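PDB 3HR6: putative surface-anchored fimbrial subunit from Corynebacterium diphtheriae, which forms the shaft of a pilus on the bacterial surface, built of tandem Ig-like modules stabilised by isopeptide and disulfide bonds. Local coordinates for residues Y224-Q235 and N279-E287; R301-E312 and K361-L372. All coordinates share one frame; numbering follows the deposited sequence.

How the contacts relate
Contact 1 comes first along the chain and closes before contact 2 opens. Their centres lie about 29 Å apart and their nearest atoms about 8 Å, without touching, yet both reach the same mixed sheet. Strand 229-236 joins it through strand 187-192, which pairs with strand 268-276; this in turn pairs antiparallel with strand 302-315, one half of contact 2. Contact 1 thus lays a connecting loop over a hairpin of the middle module, whereas contact 2 is a long strand pair leading into the C-terminal module. In contact 2 the side chain of His368 lies about 7 Å from the bound calcium ion. The shared sheet is consistent with a continuous join between successive Ig-like modules.

Contact 1: Y224-Q235 and N279-E287; sequences YQVGDRTVLSVQ and NPTAQWDPE
At Tyr224 and Gln283 the CA atoms lie 7.5 Å apart, and the irregular 279-287 chain passes over the hairpin of 224-235 without pairing main chain to main chain. The hairpin reverses through a type II' turn from Val226 to Arg229. Tyr224 CG sits between the backbone N and the carbonyl carbon (chi1 39°), which aims the ring at the loop; Gln283 CB sits over one face in a CH-pi contact, 3.7 Å from the centroid of the Tyr224 ring, and the Gln283 amide stacks farther back, near CG, with its plane turned 23° from the ring. At the ring edge, the hydroxyl OH donates to Trp284 O over a short 2.5 Å, and a water that donates to this OH accepts from Trp284 N at 2.7 Å. Near the turn, Arg229 NH2 bridges to Glu287 OE1 at 3.1 Å, arriving above the carboxylate plane, while the guanidinium is also anchored on the carbonyls of Lys192 and Leu193. Asp285 OD1 accepts from Glu287 N in an Asx turn, and its OD2 forms a salt bridge with Lys192 NZ. At the other end the amides of Gln235 and Asn279 stack 18° from parallel; Gln235 OE1 bonds to Thr188 OG1, while Asn279 OD1 accepts from Phe187 N. Beneath the loop, strand 229-236 pairs with strand 187-192, while Trp284 and Pro286 pack on Ala190 of that strand and on Trp274 of strand 268-276.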
loop_
_atom_site.group_PDB
_atom_site.type_symbol
_atom_site.label_atom_id
_atom_site.label_comp_id
_atom_site.label_asym_id
_atom_site.label_seq_id
_atom_site.Cartn_x
_atom_site.Cartn_y
_atom_site.Cartn_z
ATOM N N TYR A 224 6.025 1.338 -13.398
ATOM C CA TYR A 224 6.599 0.186 -14.029
ATOM C C TYR A 224 5.675 -1.005 -13.816
ATOM O O TYR A 224 4.949 -1.044 -12.832
ATOM C CB TYR A 224 8.015 -0.118 -13.498
ATOM C CG TYR A 224 8.233 0.084 -12.022
ATOM C CD1 TYR A 224 8.112 -0.966 -11.112
ATOM C CD2 TYR A 224 8.521 1.355 -11.487
ATOM C CE1 TYR A 224 8.295 -0.787 -9.778
ATOM C CE2 TYR A 224 8.710 1.540 -10.146
ATOM C CZ TYR A 224 8.599 0.482 -9.268
ATOM O OH TYR A 224 8.771 0.677 -7.944
ATOM N N GLN A 225 5.727 -1.937 -14.766
ATOM C CA GLN A 225 4.897 -3.115 -14.739
ATOM C C GLN A 225 5.614 -4.195 -13.975
ATOM O O GLN A 225 6.790 -4.441 -14.215
ATOM C CB GLN A 225 4.608 -3.618 -16.155
ATOM C CG GLN A 225 3.701 -2.718 -16.956
ATOM C CD GLN A 225 2.434 -2.342 -16.225
ATOM O OE1 GLN A 225 1.464 -3.113 -16.156
ATOM N NE2 GLN A 225 2.429 -1.138 -15.668
ATOM N N VAL A 226 4.901 -4.832 -13.058
ATOM C CA VAL A 226 5.367 -6.056 -12.426
ATOM C C VAL A 226 4.264 -7.069 -12.685
ATOM O O VAL A 226 3.171 -6.938 -12.137
ATOM C CB VAL A 226 5.579 -5.936 -10.936
ATOM C CG1 VAL A 226 5.886 -7.328 -10.369
ATOM C CG2 VAL A 226 6.727 -4.975 -10.605
ATOM N N GLY A 227 4.537 -8.021 -13.565
ATOM C CA GLY A 227 3.494 -8.881 -14.093
ATOM C C GLY A 227 2.336 -8.081 -14.679
ATOM O O GLY A 227 2.534 -7.189 -15.520
ATOM N N ASP A 228 1.122 -8.385 -14.244
ATOM C CA ASP A 228 -0.064 -7.746 -14.817
ATOM C C ASP A 228 -0.515 -6.555 -13.985
ATOM O O ASP A 228 -1.670 -6.108 -14.086
ATOM C CB ASP A 228 -1.208 -8.753 -14.974
ATOM C CG ASP A 228 -1.660 -9.356 -13.643
ATOM O OD1 ASP A 228 -1.069 -9.083 -12.584
ATOM O OD2 ASP A 228 -2.626 -10.146 -13.670
ATOM N N ARG A 229 0.371 -6.062 -13.131
ATOM C CA ARG A 229 0.063 -4.893 -12.322
ATOM C C ARG A 229 1.066 -3.757 -12.500
ATOM O O ARG A 229 2.252 -3.984 -12.622
ATOM C CB ARG A 229 -0.050 -5.269 -10.857
ATOM C CG ARG A 229 -1.242 -6.241 -10.629
ATOM C CD ARG A 229 -1.099 -6.905 -9.321
ATOM N NE ARG A 229 -1.215 -5.965 -8.223
ATOM C CZ ARG A 229 -1.057 -6.263 -6.931
ATOM N NH1 ARG A 229 -0.686 -7.473 -6.560
ATOM N NH2 ARG A 229 -1.186 -5.310 -6.021
ATOM N N THR A 230 0.538 -2.535 -12.486
ATOM C CA THR A 230 1.342 -1.312 -12.504
ATOM C C THR A 230 1.703 -0.884 -11.096
ATOM O O THR A 230 0.839 -0.771 -10.234
ATOM C CB THR A 230 0.562 -0.154 -13.145
ATOM O OG1 THR A 230 0.086 -0.547 -14.419
ATOM C CG2 THR A 230 1.490 1.061 -13.327
ATOM N N VAL A 231 2.988 -0.638 -10.858
ATOM C CA VAL A 231 3.464 0.027 -9.683
ATOM C C VAL A 231 3.698 1.506 -10.024
ATOM O O VAL A 231 4.343 1.832 -11.026
ATOM C CB VAL A 231 4.811 -0.543 -9.216
ATOM C CG1 VAL A 231 5.289 0.161 -7.952
ATOM C CG2 VAL A 231 4.724 -2.060 -9.001
ATOM N N LEU A 232 3.126 2.369 -9.191
ATOM C CA LEU A 232 3.369 3.801 -9.214
ATOM C C LEU A 232 4.329 4.095 -8.082
ATOM O O LEU A 232 4.131 3.649 -6.976
ATOM C CB LEU A 232 2.075 4.553 -8.977
ATOM C CG LEU A 232 2.190 6.075 -8.733
ATOM C CD1 LEU A 232 2.845 6.813 -9.884
ATOM C CD2 LEU A 232 0.820 6.657 -8.425
ATOM N N SER A 233 5.360 4.883 -8.354
ATOM C CA SER A 233 6.395 5.165 -7.370
ATOM C C SER A 233 6.694 6.642 -7.372
ATOM O O SER A 233 6.857 7.204 -8.445
ATOM C CB SER A 233 7.671 4.458 -7.807
ATOM O OG SER A 233 8.737 4.764 -6.924
ATOM N N VAL A 234 6.743 7.207 -6.170
ATOM C CA VAL A 234 7.073 8.624 -5.936
ATOM C C VAL A 234 8.260 8.637 -5.009
ATOM O O VAL A 234 8.206 8.084 -3.931
ATOM C CB VAL A 234 5.937 9.374 -5.304
ATOM C CG1 VAL A 234 6.417 10.840 -4.939
ATOM C CG2 VAL A 234 4.705 9.372 -6.238
ATOM N N GLN A 235 9.320 9.323 -5.436
ATOM C CA GLN A 235 10.553 9.278 -4.705
ATOM C C GLN A 235 11.027 10.681 -4.506
ATOM O O GLN A 235 11.097 11.446 -5.466
ATOM C CB GLN A 235 11.537 8.525 -5.571
ATOM C CG GLN A 235 12.748 8.053 -4.900
ATOM C CD GLN A 235 13.357 6.871 -5.643
ATOM O OE1 GLN A 235 12.983 5.685 -5.426
ATOM N NE2 GLN A 235 14.261 7.177 -6.511
ATOM N N ASN A 279 15.778 5.166 -1.347
ATOM C CA ASN A 279 15.519 5.350 -2.753
ATOM C C ASN A 279 16.248 4.234 -3.531
ATOM O O ASN A 279 17.396 4.394 -3.957
ATOM C CB ASN A 279 16.012 6.733 -3.216
ATOM C CG ASN A 279 15.181 7.861 -2.674
ATOM O OD1 ASN A 279 14.107 7.641 -2.142
ATOM N ND2 ASN A 279 15.684 9.082 -2.790
ATOM N N PRO A 280 15.574 3.090 -3.702
ATOM C CA PRO A 280 16.255 1.977 -4.337
ATOM C C PRO A 280 16.664 2.291 -5.772
ATOM O O PRO A 280 15.925 2.977 -6.480
ATOM C CB PRO A 280 15.216 0.849 -4.323
ATOM C CG PRO A 280 14.161 1.273 -3.451
ATOM C CD PRO A 280 14.265 2.715 -3.170
ATOM N N THR A 281 17.808 1.759 -6.176
ATOM C CA THR A 281 18.310 1.928 -7.545
ATOM C C THR A 281 17.541 1.015 -8.510
ATOM O O THR A 281 17.429 1.339 -9.678
ATOM C CB THR A 281 19.807 1.662 -7.613
ATOM O OG1 THR A 281 20.101 0.453 -6.918
ATOM C CG2 THR A 281 20.601 2.791 -6.984
ATOM N N ALA A 282 17.008 -0.108 -8.019
ATOM C CA ALA A 282 16.210 -1.037 -8.838
ATOM C C ALA A 282 14.747 -0.715 -8.669
ATOM O O ALA A 282 14.360 -0.111 -7.679
ATOM C CB ALA A 282 16.475 -2.484 -8.438
ATOM N N GLN A 283 13.934 -1.117 -9.634
ATOM C CA GLN A 283 12.523 -0.828 -9.555
ATOM C C GLN A 283 11.948 -1.724 -8.455
ATOM O O GLN A 283 12.002 -2.952 -8.550
ATOM C CB GLN A 283 11.863 -1.009 -10.914
ATOM C CG GLN A 283 12.210 0.192 -11.802
ATOM C CD GLN A 283 11.583 0.159 -13.135
ATOM O OE1 GLN A 283 11.387 -0.905 -13.719
ATOM N NE2 GLN A 283 11.287 1.351 -13.677
ATOM N N TRP A 284 11.493 -1.097 -7.392
ATOM C CA TRP A 284 11.096 -1.799 -6.161
ATOM C C TRP A 284 9.639 -2.237 -6.242
ATOM O O TRP A 284 8.756 -1.438 -6.566
ATOM C CB TRP A 284 11.311 -0.877 -4.980
ATOM C CG TRP A 284 10.889 -1.382 -3.660
ATOM C CD1 TRP A 284 11.310 -2.526 -3.046
ATOM C CD2 TRP A 284 10.040 -0.708 -2.725
ATOM N NE1 TRP A 284 10.730 -2.623 -1.806
ATOM C CE2 TRP A 284 9.942 -1.524 -1.581
ATOM C CE3 TRP A 284 9.311 0.484 -2.762
ATOM C CZ2 TRP A 284 9.158 -1.164 -0.486
ATOM C CZ3 TRP A 284 8.556 0.849 -1.680
ATOM C CH2 TRP A 284 8.461 0.025 -0.547
ATOM N N ASP A 285 9.411 -3.525 -5.995
ATOM C CA ASP A 285 8.081 -4.050 -5.831
ATOM C C ASP A 285 7.801 -4.102 -4.321
ATOM O O ASP A 285 8.425 -4.921 -3.621
ATOM C CB ASP A 285 7.958 -5.462 -6.433
ATOM C CG ASP A 285 6.529 -6.045 -6.275
ATOM O OD1 ASP A 285 5.707 -5.434 -5.575
ATOM O OD2 ASP A 285 6.230 -7.089 -6.893
ATOM N N PRO A 286 6.923 -3.203 -3.813
ATOM C CA PRO A 286 6.658 -3.144 -2.395
ATOM C C PRO A 286 5.965 -4.394 -1.865
ATOM O O PRO A 286 5.943 -4.603 -0.642
ATOM C CB PRO A 286 5.741 -1.924 -2.254
ATOM C CG PRO A 286 5.100 -1.763 -3.566
ATOM C CD PRO A 286 6.052 -2.288 -4.577
ATOM N N GLU A 287 5.410 -5.201 -2.762
ATOM C CA GLU A 287 4.742 -6.444 -2.361
ATOM C C GLU A 287 5.581 -7.655 -2.783
ATOM O O GLU A 287 5.040 -8.711 -3.110
ATOM C CB GLU A 287 3.275 -6.459 -2.867
ATOM C CG GLU A 287 2.508 -5.141 -2.477
ATOM C CD GLU A 287 1.013 -5.135 -2.820
ATOM O OE1 GLU A 287 0.603 -6.057 -3.559
ATOM O OE2 GLU A 287 0.293 -4.218 -2.347
HETATM O O HOH W 1 11.732 1.604 -7.392
#

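Contact 2: R301-E312 and K361-L372; sequences RVSSKFGQITIE and KAVLSGIHLGTL
The Phe306 ring takes His368 on one face, where the CA-H of His368 makes a CH-pi contact 3.9 Å from the ring centroid; Ser304 O and the carbonyl carbon of Gly366 lie at the edge, in plane. The two aromatic rings themselves meet obliquely, their planes 33° apart and their centroids 5.3 Å apart. Several partners hold the imidazole of His368, which a chi1 of 169° turns away from its backbone N toward Thr371 and the Phe161 loop: Thr371 OG1 lies in plane at the edge and shares a hydrogen bond with His368 NE2 at 3.1 Å, Phe161 stacks on the ring, and ND1 bonds to the backbone N of Phe161. Thr371 OG1 also shares a hydrogen bond with Ser304 OG, 2.9 Å away across the strands.

The strands run antiparallel at 162°, and ten main-chain hydrogen bonds join them. Two bulges interrupt the register, between Lys305 and Phe306 and between Gly307 and Ile309. From Gly307 onward the face that carries Ile309 and Ile311 is apolar: Ile309 CD1 meets Ile367 CD1 at 3.7 Å, and Ile311 CD1 meets Leu364 CD1 at 4.1 Å. On the opposite face, Lys361 lies alongside Glu312, but Lys361 NZ is 4.3 Å from Glu312 OE2, too far to count as a salt bridge; Glu312 OE1 is paired with Lys429.

The apolar face packs on Phe328 and Leu330 of strand 327-333 and on Phe392 and Leu394 of strand 391-398, consistent with the core of an Ig-like beta sandwich in the C-terminal module. Apart from 361-375, strand 302-315 pairs antiparallel with 268-276 along its first part and parallel with 424-432 farther on, and His368 abuts the calcium-binding loop at Gly160.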
loop_
_atom_site.group_PDB
_atom_site.type_symbol
_atom_site.label_atom_id
_atom_site.label_comp_id
_atom_site.label_asym_id
_atom_site.label_seq_id
_atom_site.Cartn_x
_atom_site.Cartn_y
_atom_site.Cartn_z
ATOM N N ARG A 301 -5.542 -0.464 4.395
ATOM C CA ARG A 301 -6.094 -1.070 3.215
ATOM C C ARG A 301 -7.315 -0.329 2.737
ATOM O O ARG A 301 -8.100 0.152 3.549
ATOM C CB ARG A 301 -6.486 -2.516 3.513
ATOM C CG ARG A 301 -5.317 -3.439 3.807
ATOM C CD ARG A 301 -5.840 -4.721 4.403
ATOM N NE ARG A 301 -4.790 -5.718 4.415
ATOM C CZ ARG A 301 -4.579 -6.617 3.453
ATOM N NH1 ARG A 301 -5.359 -6.682 2.364
ATOM N NH2 ARG A 301 -3.578 -7.479 3.594
ATOM N N VAL A 302 -7.497 -0.342 1.411
ATOM C CA VAL A 302 -8.720 0.128 0.795
ATOM C C VAL A 302 -9.281 -1.049 0.035
ATOM O O VAL A 302 -8.559 -1.744 -0.692
ATOM C CB VAL A 302 -8.524 1.346 -0.121
ATOM C CG1 VAL A 302 -9.896 1.693 -0.818
ATOM C CG2 VAL A 302 -8.117 2.509 0.682
ATOM N N SER A 303 -10.578 -1.333 0.272
ATOM C CA SER A 303 -11.234 -2.406 -0.474
ATOM C C SER A 303 -12.586 -1.944 -1.001
ATOM O O SER A 303 -13.502 -1.651 -0.245
ATOM C CB SER A 303 -11.403 -3.653 0.372
ATOM O OG SER A 303 -12.065 -4.743 -0.329
ATOM N N SER A 304 -12.684 -1.829 -2.314
ATOM C CA SER A 304 -13.922 -1.417 -2.959
ATOM C C SER A 304 -14.660 -2.644 -3.433
ATOM O O SER A 304 -14.063 -3.540 -4.007
ATOM C CB SER A 304 -13.610 -0.482 -4.120
ATOM O OG SER A 304 -13.002 0.702 -3.606
ATOM N N LYS A 305 -15.959 -2.703 -3.154
ATOM C CA LYS A 305 -16.734 -3.914 -3.329
ATOM C C LYS A 305 -17.575 -3.818 -4.596
ATOM O O LYS A 305 -18.216 -2.811 -4.822
ATOM C CB LYS A 305 -17.647 -4.068 -2.123
ATOM C CG LYS A 305 -16.953 -3.886 -0.772
ATOM C CD LYS A 305 -15.855 -4.917 -0.551
ATOM C CE LYS A 305 -15.280 -4.770 0.847
ATOM N NZ LYS A 305 -14.236 -5.779 1.145
ATOM N N PHE A 306 -17.579 -4.901 -5.364
ATOM C CA PHE A 306 -18.246 -4.916 -6.658
ATOM C C PHE A 306 -19.316 -5.961 -6.673
ATOM O O PHE A 306 -19.302 -6.928 -5.921
ATOM C CB PHE A 306 -17.253 -5.141 -7.801
ATOM C CG PHE A 306 -16.493 -3.896 -8.175
ATOM C CD1 PHE A 306 -15.529 -3.363 -7.319
ATOM C CD2 PHE A 306 -16.786 -3.221 -9.339
ATOM C CE1 PHE A 306 -14.856 -2.187 -7.663
ATOM C CE2 PHE A 306 -16.101 -2.065 -9.683
ATOM C CZ PHE A 306 -15.158 -1.534 -8.842
ATOM N N GLY A 307 -20.278 -5.731 -7.571
ATOM C CA GLY A 307 -21.381 -6.678 -7.739
ATOM C C GLY A 307 -21.774 -6.831 -9.188
ATOM O O GLY A 307 -21.318 -6.118 -10.069
ATOM N N GLN A 308 -22.588 -7.824 -9.426
ATOM C CA GLN A 308 -22.961 -8.236 -10.781
ATOM C C GLN A 308 -24.404 -8.746 -10.755
ATOM O O GLN A 308 -24.762 -9.538 -9.911
ATOM C CB GLN A 308 -22.054 -9.396 -11.177
ATOM C CG GLN A 308 -22.371 -10.039 -12.479
ATOM C CD GLN A 308 -21.301 -11.024 -12.871
ATOM O OE1 GLN A 308 -20.367 -10.656 -13.593
ATOM N NE2 GLN A 308 -21.423 -12.275 -12.400
ATOM N N ILE A 309 -25.200 -8.290 -11.714
ATOM C CA ILE A 309 -26.611 -8.652 -11.846
ATOM C C ILE A 309 -26.709 -9.539 -13.069
ATOM O O ILE A 309 -26.211 -9.199 -14.114
ATOM C CB ILE A 309 -27.487 -7.408 -12.027
ATOM C CG1 ILE A 309 -27.483 -6.580 -10.744
ATOM C CG2 ILE A 309 -28.921 -7.814 -12.352
ATOM C CD1 ILE A 309 -28.017 -5.185 -10.956
ATOM N N THR A 310 -27.338 -10.688 -12.923
ATOM C CA THR A 310 -27.617 -11.562 -14.091
ATOM C C THR A 310 -29.110 -11.648 -14.332
ATOM O O THR A 310 -29.868 -12.079 -13.460
ATOM C CB THR A 310 -26.992 -12.967 -13.977
ATOM O OG1 THR A 310 -25.568 -12.840 -13.840
ATOM C CG2 THR A 310 -27.274 -13.785 -15.221
ATOM N N ILE A 311 -29.544 -11.258 -15.532
ATOM C CA ILE A 311 -30.942 -11.305 -15.916
ATOM C C ILE A 311 -31.115 -12.641 -16.614
ATOM O O ILE A 311 -30.272 -12.996 -17.442
ATOM C CB ILE A 311 -31.320 -10.116 -16.884
ATOM C CG1 ILE A 311 -31.139 -8.755 -16.211
ATOM C CG2 ILE A 311 -32.784 -10.240 -17.373
ATOM C CD1 ILE A 311 -31.354 -7.568 -17.169
ATOM N N GLU A 312 -32.140 -13.409 -16.220
ATOM C CA GLU A 312 -32.527 -14.660 -16.902
ATOM C C GLU A 312 -33.916 -14.435 -17.449
ATOM O O GLU A 312 -34.912 -14.510 -16.706
ATOM C CB GLU A 312 -32.512 -15.827 -15.923
ATOM C CG GLU A 312 -31.147 -16.072 -15.398
ATOM C CD GLU A 312 -30.967 -17.359 -14.654
ATOM O OE1 GLU A 312 -31.932 -18.124 -14.454
ATOM O OE2 GLU A 312 -29.800 -17.583 -14.261
ATOM N N LYS A 361 -29.937 -14.672 -21.196
ATOM C CA LYS A 361 -29.063 -14.016 -20.233
ATOM C C LYS A 361 -28.655 -12.616 -20.653
ATOM O O LYS A 361 -28.378 -12.347 -21.826
ATOM C CB LYS A 361 -27.804 -14.843 -19.959
ATOM C CG LYS A 361 -28.066 -16.253 -19.468
ATOM C CD LYS A 361 -28.313 -16.303 -17.963
ATOM C CE LYS A 361 -28.683 -17.700 -17.486
ATOM N NZ LYS A 361 -27.666 -18.751 -17.749
ATOM N N ALA A 362 -28.589 -11.743 -19.655
ATOM C CA ALA A 362 -27.904 -10.473 -19.760
ATOM C C ALA A 362 -27.150 -10.262 -18.450
ATOM O O ALA A 362 -27.744 -10.369 -17.392
ATOM C CB ALA A 362 -28.885 -9.340 -19.982
ATOM N N VAL A 363 -25.860 -10.001 -18.564
ATOM C CA VAL A 363 -24.987 -9.828 -17.410
ATOM C C VAL A 363 -24.576 -8.357 -17.275
ATOM O O VAL A 363 -24.041 -7.775 -18.216
ATOM C CB VAL A 363 -23.766 -10.772 -17.470
ATOM C CG1 VAL A 363 -22.997 -10.675 -16.135
ATOM C CG2 VAL A 363 -24.205 -12.243 -17.687
ATOM N N LEU A 364 -24.861 -7.756 -16.120
ATOM C CA LEU A 364 -24.506 -6.370 -15.792
ATOM C C LEU A 364 -23.379 -6.489 -14.752
ATOM O O LEU A 364 -23.639 -6.716 -13.571
ATOM C CB LEU A 364 -25.714 -5.641 -15.250
ATOM C CG LEU A 364 -26.770 -5.252 -16.281
ATOM C CD1 LEU A 364 -27.433 -6.452 -16.884
ATOM C CD2 LEU A 364 -27.788 -4.403 -15.571
ATOM N N SER A 365 -22.151 -6.408 -15.217
ATOM C CA SER A 365 -20.966 -6.657 -14.389
ATOM C C SER A 365 -20.265 -5.368 -14.024
ATOM O O SER A 365 -20.414 -4.347 -14.698
ATOM C CB SER A 365 -19.934 -7.541 -15.117
ATOM O OG SER A 365 -20.495 -8.717 -15.671
ATOM N N GLY A 366 -19.460 -5.433 -12.973
ATOM C CA GLY A 366 -18.620 -4.319 -12.607
ATOM C C GLY A 366 -19.242 -3.112 -11.966
ATOM O O GLY A 366 -18.747 -1.956 -12.083
ATOM N N ILE A 367 -20.308 -3.369 -11.224
ATOM C CA ILE A 367 -21.011 -2.393 -10.475
ATOM C C ILE A 367 -20.237 -2.151 -9.176
ATOM O O ILE A 367 -20.178 -3.038 -8.316
ATOM C CB ILE A 367 -22.454 -2.826 -10.132
ATOM C CG1 ILE A 367 -23.267 -3.154 -11.407
ATOM C CG2 ILE A 367 -23.111 -1.732 -9.372
ATOM C CD1 ILE A 367 -24.521 -4.014 -11.170
ATOM N N HIS A 368 -19.683 -0.952 -9.027
ATOM C CA HIS A 368 -18.996 -0.589 -7.783
ATOM C C HIS A 368 -20.046 -0.206 -6.766
ATOM O O HIS A 368 -20.806 0.749 -6.939
ATOM C CB HIS A 368 -18.015 0.558 -8.026
ATOM C CG HIS A 368 -17.483 1.160 -6.764
ATOM N ND1 HIS A 368 -17.367 2.531 -6.550
ATOM C CD2 HIS A 368 -17.042 0.571 -5.624
ATOM C CE1 HIS A 368 -16.851 2.745 -5.359
ATOM N NE2 HIS A 368 -16.690 1.574 -4.754
ATOM N N LEU A 369 -20.117 -0.949 -5.674
ATOM C CA LEU A 369 -21.133 -0.750 -4.669
ATOM C C LEU A 369 -20.745 0.189 -3.540
ATOM O O LEU A 369 -21.556 0.937 -3.040
ATOM C CB LEU A 369 -21.487 -2.111 -4.087
ATOM C CG LEU A 369 -22.079 -3.081 -5.070
ATOM C CD1 LEU A 369 -22.178 -4.428 -4.391
ATOM C CD2 LEU A 369 -23.477 -2.651 -5.494
ATOM N N GLY A 370 -19.467 0.148 -3.166
ATOM C CA GLY A 370 -18.989 0.936 -2.045
ATOM C C GLY A 370 -17.576 0.560 -1.677
ATOM O O GLY A 370 -16.993 -0.306 -2.328
ATOM N N THR A 371 -17.062 1.191 -0.620
ATOM C CA THR A 371 -15.650 1.083 -0.258
ATOM C C THR A 371 -15.470 1.017 1.256
ATOM O O THR A 371 -16.107 1.733 2.031
ATOM C CB THR A 371 -14.850 2.256 -0.817
ATOM O OG1 THR A 371 -15.010 2.262 -2.226
ATOM C CG2 THR A 371 -13.370 2.085 -0.482
ATOM N N LEU A 372 -14.583 0.121 1.661
ATOM C CA LEU A 372 -14.143 -0.059 3.050
ATOM C C LEU A 372 -12.743 0.556 3.118
ATOM O O LEU A 372 -11.844 0.211 2.331
ATOM C CB LEU A 372 -14.072 -1.545 3.389
ATOM C CG LEU A 372 -13.641 -1.876 4.805
ATOM C CD1 LEU A 372 -14.734 -1.461 5.825
ATOM C CD2 LEU A 372 -13.312 -3.384 4.961
HETATM O O HOH W 2 -10.198 -1.813 3.782
#